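PDB 2YGT: delta toxin from Clostridium perfringens, which probably forms beta-barrel pores in target-cell membranes as a haemolytic toxin of the aerolysin family, and binds zinc ions. Local coordinates for residues K82-M87 with H256-T261; I191-Q196 with D260-G265. All coordinates share one frame; numbering follows the deposited sequence.

Interaction 1: residues K82-M87 with H256-T261; sequences KYRGVM and HIAWDT
Gly-85 and Ile-257 form an antiparallel hydrogen-bonded pair that exchanges two backbone bonds. Gly-85 N donates to Ile-257 O at 2.8 Å, and Ile-257 N to Gly-85 O at 2.9 Å. At the end of strand 241-259, Trp-259 N bonds Tyr-83 O, just ahead of strand 84-99, at 2.8 Å. Each carbonyl also receives a CA-H...O contact: Ile-257 O from Arg-84, Gly-85 O from His-256 and Tyr-83 O from Ala-258. Trp-259 CD1 meets the edge of the Tyr-83 ring at CD2 (3.9 Å).

Arg-84, Val-86, His-256 and Ala-258 share one face of the sheet. The arginine CG lies anti to the backbone N (chi1 -176°) and the chain bends at chi2. Its NE donates a weak hydrogen bond of 3.3 Å to ND1 of the imidazole, with guanidinium and ring 72° apart, while Ala-258 CB lies under a guanidinium face. Val-86 CG2 sits over the imidazole face in a CH-pi contact, 3.7 Å from its centroid.

This pairing joins strands 84-99 and 241-259 of an antiparallel sheet. Strand 76-79 flanks the first, where Phe-78 bonds Val-86 through the backbone, and strand 263-282 the second, where Tyr-268 meets the His-256 ring edge-to-face.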
loop_
_atom_site.group_PDB
_atom_site.type_symbol
_atom_site.label_atom_id
_atom_site.label_comp_id
_atom_site.label_asym_id
_atom_site.label_seq_id
_atom_site.Cartn_x
_atom_site.Cartn_y
_atom_site.Cartn_z
ATOM N N LYS A 82 16.448 34.000 1.916
ATOM C CA LYS A 82 16.344 34.143 3.364
ATOM C C LYS A 82 14.891 34.329 3.792
ATOM O O LYS A 82 14.542 34.093 4.949
ATOM C CB LYS A 82 17.188 35.325 3.847
ATOM N N TYR A 83 14.049 34.745 2.850
ATOM C CA TYR A 83 12.661 35.079 3.151
ATOM C C TYR A 83 11.672 34.089 2.544
ATOM O O TYR A 83 10.467 34.197 2.764
ATOM C CB TYR A 83 12.336 36.497 2.673
ATOM C CG TYR A 83 13.190 37.562 3.326
ATOM C CD1 TYR A 83 14.447 37.871 2.828
ATOM C CD2 TYR A 83 12.740 38.252 4.444
ATOM C CE1 TYR A 83 15.234 38.840 3.422
ATOM C CE2 TYR A 83 13.521 39.223 5.048
ATOM C CZ TYR A 83 14.767 39.514 4.531
ATOM O OH TYR A 83 15.549 40.477 5.123
ATOM N N ARG A 84 12.182 33.127 1.781
ATOM C CA ARG A 84 11.320 32.125 1.162
ATOM C C ARG A 84 11.913 30.720 1.232
ATOM O O ARG A 84 12.980 30.458 0.680
ATOM C CB ARG A 84 11.001 32.502 -0.285
ATOM C CG ARG A 84 10.024 31.550 -0.951
ATOM C CD ARG A 84 9.033 32.298 -1.825
ATOM N NE ARG A 84 7.812 31.523 -2.025
ATOM C CZ ARG A 84 6.640 32.053 -2.355
ATOM N NH1 ARG A 84 6.527 33.364 -2.519
ATOM N NH2 ARG A 84 5.578 31.273 -2.515
ATOM N N GLY A 85 11.206 29.825 1.916
ATOM C CA GLY A 85 11.648 28.452 2.078
ATOM C C GLY A 85 10.694 27.447 1.460
ATOM O O GLY A 85 9.497 27.708 1.329
ATOM N N VAL A 86 11.224 26.291 1.078
ATOM C CA VAL A 86 10.420 25.269 0.422
ATOM C C VAL A 86 10.589 23.911 1.086
ATOM O O VAL A 86 11.708 23.476 1.362
ATOM C CB VAL A 86 10.790 25.127 -1.072
ATOM C CG1 VAL A 86 9.936 24.047 -1.730
ATOM C CG2 VAL A 86 10.637 26.460 -1.794
ATOM N N MET A 87 9.470 23.247 1.347
ATOM C CA MET A 87 9.495 21.870 1.814
ATOM C C MET A 87 8.762 20.985 0.817
ATOM O O MET A 87 7.537 21.031 0.717
ATOM C CB MET A 87 8.849 21.743 3.194
ATOM C CG MET A 87 8.660 20.304 3.645
ATOM S SD MET A 87 7.640 20.145 5.123
ATOM C CE MET A 87 7.278 18.392 5.095
ATOM N N HIS A 256 5.532 26.079 0.315
ATOM C CA HIS A 256 6.342 27.287 0.435
ATOM C C HIS A 256 5.954 28.099 1.661
ATOM O O HIS A 256 4.770 28.298 1.931
ATOM C CB HIS A 256 6.158 28.175 -0.800
ATOM C CG HIS A 256 6.756 27.613 -2.054
ATOM N ND1 HIS A 256 7.690 28.296 -2.802
ATOM C CD2 HIS A 256 6.550 26.437 -2.690
ATOM C CE1 HIS A 256 8.035 27.563 -3.846
ATOM N NE2 HIS A 256 7.358 26.430 -3.802
ATOM N N ILE A 257 6.953 28.565 2.402
ATOM C CA ILE A 257 6.734 29.631 3.373
ATOM C C ILE A 257 7.481 30.886 2.929
ATOM O O ILE A 257 8.647 30.821 2.537
ATOM C CB ILE A 257 7.151 29.234 4.810
ATOM C CG1 ILE A 257 8.618 28.797 4.850
ATOM C CG2 ILE A 257 6.238 28.143 5.344
ATOM C CD1 ILE A 257 9.142 28.564 6.251
ATOM N N ALA A 258 6.793 32.020 2.970
ATOM C CA ALA A 258 7.376 33.288 2.551
ATOM C C ALA A 258 7.114 34.352 3.605
ATOM O O ALA A 258 5.993 34.494 4.090
ATOM C CB ALA A 258 6.806 33.717 1.208
ATOM N N TRP A 259 8.156 35.096 3.956
ATOM C CA TRP A 259 8.056 36.101 5.004
ATOM C C TRP A 259 7.708 37.480 4.454
ATOM O O TRP A 259 8.430 38.030 3.627
ATOM C CB TRP A 259 9.361 36.177 5.800
ATOM C CG TRP A 259 9.326 37.199 6.893
ATOM C CD1 TRP A 259 9.683 38.512 6.798
ATOM C CD2 TRP A 259 8.908 36.996 8.251
ATOM N NE1 TRP A 259 9.516 39.137 8.009
ATOM C CE2 TRP A 259 9.042 38.229 8.918
ATOM C CE3 TRP A 259 8.439 35.887 8.965
ATOM C CZ2 TRP A 259 8.721 38.389 10.266
ATOM C CZ3 TRP A 259 8.120 36.049 10.307
ATOM C CH2 TRP A 259 8.263 37.291 10.942
ATOM N N ASP A 260 6.591 38.027 4.919
ATOM C CA ASP A 260 6.235 39.412 4.642
ATOM C C ASP A 260 6.574 40.216 5.890
ATOM O O ASP A 260 7.652 40.798 5.990
ATOM C CB ASP A 260 4.749 39.531 4.306
ATOM C CG ASP A 260 4.391 40.880 3.711
ATOM O OD1 ASP A 260 5.308 41.704 3.507
ATOM O OD2 ASP A 260 3.193 41.114 3.447
ATOM N N THR A 261 5.645 40.243 6.840
ATOM C CA THR A 261 5.944 40.692 8.196
ATOM C C THR A 261 5.553 39.560 9.142
ATOM O O THR A 261 5.405 39.740 10.351
ATOM C CB THR A 261 5.205 41.994 8.552
ATOM O OG1 THR A 261 3.798 41.821 8.344
ATOM C CG2 THR A 261 5.703 43.132 7.676
#

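Interaction 2: residues I191-Q196 with D260-G265; sequences IVYGNQ and DTEWQG
Asn-195 N donates to Gly-265 O over 2.7 Å, and Gly-265 N in turn to Tyr-193 O over 2.8 Å. Both N-H groups point almost straight at their acceptors, yet each donor stands above the carbonyl plane, by 47° at Gly-265 O and by 37° at Tyr-193 O. The two bonds make a single bridge that seats the 191-196 loop on the start of strand 263-282. Gly-194 takes a positive phi, and a CB there would collide with Gly-265 O. A CB on Gly-265 would likewise run into Asn-195 O, so the bridge pairs two glycines, although the loop's bonding atoms come from Tyr-193 and Asn-195.

Tyr-193 turns its ring edge to the strand, with CD1 3.6 Å from Trp-263 O near the ring plane. Its CE1 meets CG of Glu-262, placed between the backbone N and the carbonyl carbon (chi1 67°); the side chains cross at about a right angle. Val-192 CG1 covers the centre of one ring face, 3.7 Å above the plane, and lies near Glu-262 OE1 (4.1 Å); OE2 accepts a weak bond from Thr-261 N. The phenol OH is hydrogen-bonded to Tyr-203, and Arg-202 makes a cation-pi contact with the ring.

The chemistry implies attachment chiefly through the main chain: across the contact the side chains make no hydrogen bond and contribute packing, including the tyrosine edge against a carbonyl oxygen.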
loop_
_atom_site.group_PDB
_atom_site.type_symbol
_atom_site.label_atom_id
_atom_site.label_comp_id
_atom_site.label_asym_id
_atom_site.label_seq_id
_atom_site.Cartn_x
_atom_site.Cartn_y
_atom_site.Cartn_z
ATOM N N ILE A 191 -6.316 34.260 5.839
ATOM C CA ILE A 191 -6.010 35.458 5.052
ATOM C C ILE A 191 -4.686 36.124 5.419
ATOM O O ILE A 191 -4.097 36.827 4.598
ATOM C CB ILE A 191 -7.136 36.510 5.105
ATOM C CG1 ILE A 191 -7.518 36.821 6.551
ATOM C CG2 ILE A 191 -8.342 36.036 4.305
ATOM C CD1 ILE A 191 -8.586 37.884 6.671
ATOM N N VAL A 192 -4.217 35.902 6.641
ATOM C CA VAL A 192 -2.933 36.448 7.060
ATOM C C VAL A 192 -1.787 35.461 6.833
ATOM O O VAL A 192 -0.808 35.774 6.151
ATOM C CB VAL A 192 -2.954 36.866 8.546
ATOM C CG1 VAL A 192 -1.590 37.401 8.968
ATOM C CG2 VAL A 192 -4.048 37.900 8.789
ATOM N N TYR A 193 -1.915 34.262 7.396
ATOM C CA TYR A 193 -0.812 33.304 7.412
ATOM C C TYR A 193 -0.856 32.278 6.278
ATOM O O TYR A 193 0.016 31.412 6.185
ATOM C CB TYR A 193 -0.759 32.599 8.768
ATOM C CG TYR A 193 -0.707 33.562 9.931
ATOM C CD1 TYR A 193 0.441 34.300 10.194
ATOM C CD2 TYR A 193 -1.808 33.749 10.755
ATOM C CE1 TYR A 193 0.495 35.187 11.250
ATOM C CE2 TYR A 193 -1.764 34.635 11.814
ATOM C CZ TYR A 193 -0.612 35.350 12.057
ATOM O OH TYR A 193 -0.570 36.231 13.112
ATOM N N GLY A 194 -1.865 32.383 5.418
ATOM C CA GLY A 194 -2.022 31.453 4.315
ATOM C C GLY A 194 -2.330 30.052 4.808
ATOM O O GLY A 194 -3.123 29.876 5.731
ATOM N N ASN A 195 -1.706 29.054 4.190
ATOM C CA ASN A 195 -1.862 27.664 4.604
ATOM C C ASN A 195 -0.759 27.291 5.587
ATOM O O ASN A 195 0.419 27.296 5.232
ATOM C CB ASN A 195 -1.831 26.736 3.385
ATOM C CG ASN A 195 -1.978 25.267 3.759
ATOM O OD1 ASN A 195 -1.373 24.794 4.719
ATOM N ND2 ASN A 195 -2.779 24.538 2.987
ATOM N N GLN A 196 -1.144 26.957 6.817
ATOM C CA GLN A 196 -0.180 26.773 7.900
ATOM C C GLN A 196 0.063 25.311 8.272
ATOM O O GLN A 196 0.561 25.019 9.362
ATOM C CB GLN A 196 -0.642 27.530 9.150
ATOM C CG GLN A 196 -1.173 28.928 8.894
ATOM C CD GLN A 196 -2.010 29.446 10.051
ATOM O OE1 GLN A 196 -1.491 29.741 11.128
ATOM N NE2 GLN A 196 -3.315 29.555 9.831
ATOM N N ASP A 260 6.591 38.027 4.919
ATOM C CA ASP A 260 6.235 39.412 4.642
ATOM C C ASP A 260 6.574 40.216 5.890
ATOM O O ASP A 260 7.652 40.798 5.990
ATOM C CB ASP A 260 4.749 39.531 4.306
ATOM C CG ASP A 260 4.391 40.880 3.711
ATOM O OD1 ASP A 260 5.308 41.704 3.507
ATOM O OD2 ASP A 260 3.193 41.114 3.447
ATOM N N THR A 261 5.645 40.243 6.840
ATOM C CA THR A 261 5.944 40.692 8.196
ATOM C C THR A 261 5.553 39.560 9.142
ATOM O O THR A 261 5.405 39.740 10.351
ATOM C CB THR A 261 5.205 41.994 8.552
ATOM O OG1 THR A 261 3.798 41.821 8.344
ATOM C CG2 THR A 261 5.703 43.132 7.676
ATOM N N GLU A 262 5.385 38.386 8.548
ATOM C CA GLU A 262 5.089 37.153 9.258
ATOM C C GLU A 262 5.235 36.050 8.225
ATOM O O GLU A 262 5.319 36.330 7.029
ATOM C CB GLU A 262 3.663 37.158 9.809
ATOM C CG GLU A 262 2.588 37.127 8.733
ATOM C CD GLU A 262 2.359 38.486 8.103
ATOM O OE1 GLU A 262 1.925 39.408 8.826
ATOM O OE2 GLU A 262 2.608 38.631 6.887
ATOM N N TRP A 263 5.273 34.801 8.671
ATOM C CA TRP A 263 5.325 33.695 7.726
ATOM C C TRP A 263 3.952 33.460 7.109
ATOM O O TRP A 263 2.942 33.421 7.810
ATOM C CB TRP A 263 5.846 32.417 8.389
ATOM C CG TRP A 263 7.322 32.437 8.649
ATOM C CD1 TRP A 263 7.942 32.443 9.864
ATOM C CD2 TRP A 263 8.366 32.464 7.667
ATOM N NE1 TRP A 263 9.307 32.465 9.702
ATOM C CE2 TRP A 263 9.593 32.479 8.362
ATOM C CE3 TRP A 263 8.384 32.472 6.269
ATOM C CZ2 TRP A 263 10.824 32.506 7.706
ATOM C CZ3 TRP A 263 9.605 32.497 5.622
ATOM C CH2 TRP A 263 10.806 32.515 6.339
ATOM N N GLN A 264 3.926 33.333 5.789
ATOM C CA GLN A 264 2.722 32.948 5.071
ATOM C C GLN A 264 3.007 31.650 4.323
ATOM O O GLN A 264 4.050 31.514 3.684
ATOM C CB GLN A 264 2.299 34.049 4.101
ATOM C CG GLN A 264 1.036 33.733 3.323
ATOM C CD GLN A 264 0.770 34.727 2.210
ATOM O OE1 GLN A 264 1.236 35.866 2.250
ATOM N NE2 GLN A 264 0.014 34.299 1.205
ATOM N N GLY A 265 2.085 30.695 4.413
ATOM C CA GLY A 265 2.295 29.386 3.825
ATOM C C GLY A 265 1.453 29.126 2.592
ATOM O O GLY A 265 0.325 29.607 2.489
#

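Both contacts lie at one end of the elongated molecule, with centres about 9 Å apart. Each mixes buried residues (Gly-85, Val-86 and Ile-257; Gly-194, Asn-195 and Gly-265) with an exposed edge (Tyr-83; Val-192). The turn at Asp-260 and Thr-261 connects neighbouring strands 241-259 and 263-282 and lies in both ranges without touching the partner segment of either. Ala-258 N and Gln-264 O, 2.9 Å apart in a probable hydrogen bond, tie the two together, and the Trp-263 ring packs against Tyr-83 O. Interaction 1 is regular sheet pairing supplemented by one weak side-chain hydrogen bond; interaction 2 fixes an irregular loop by one glycine-lined bridge, burying less surface (306 against 437 Å²).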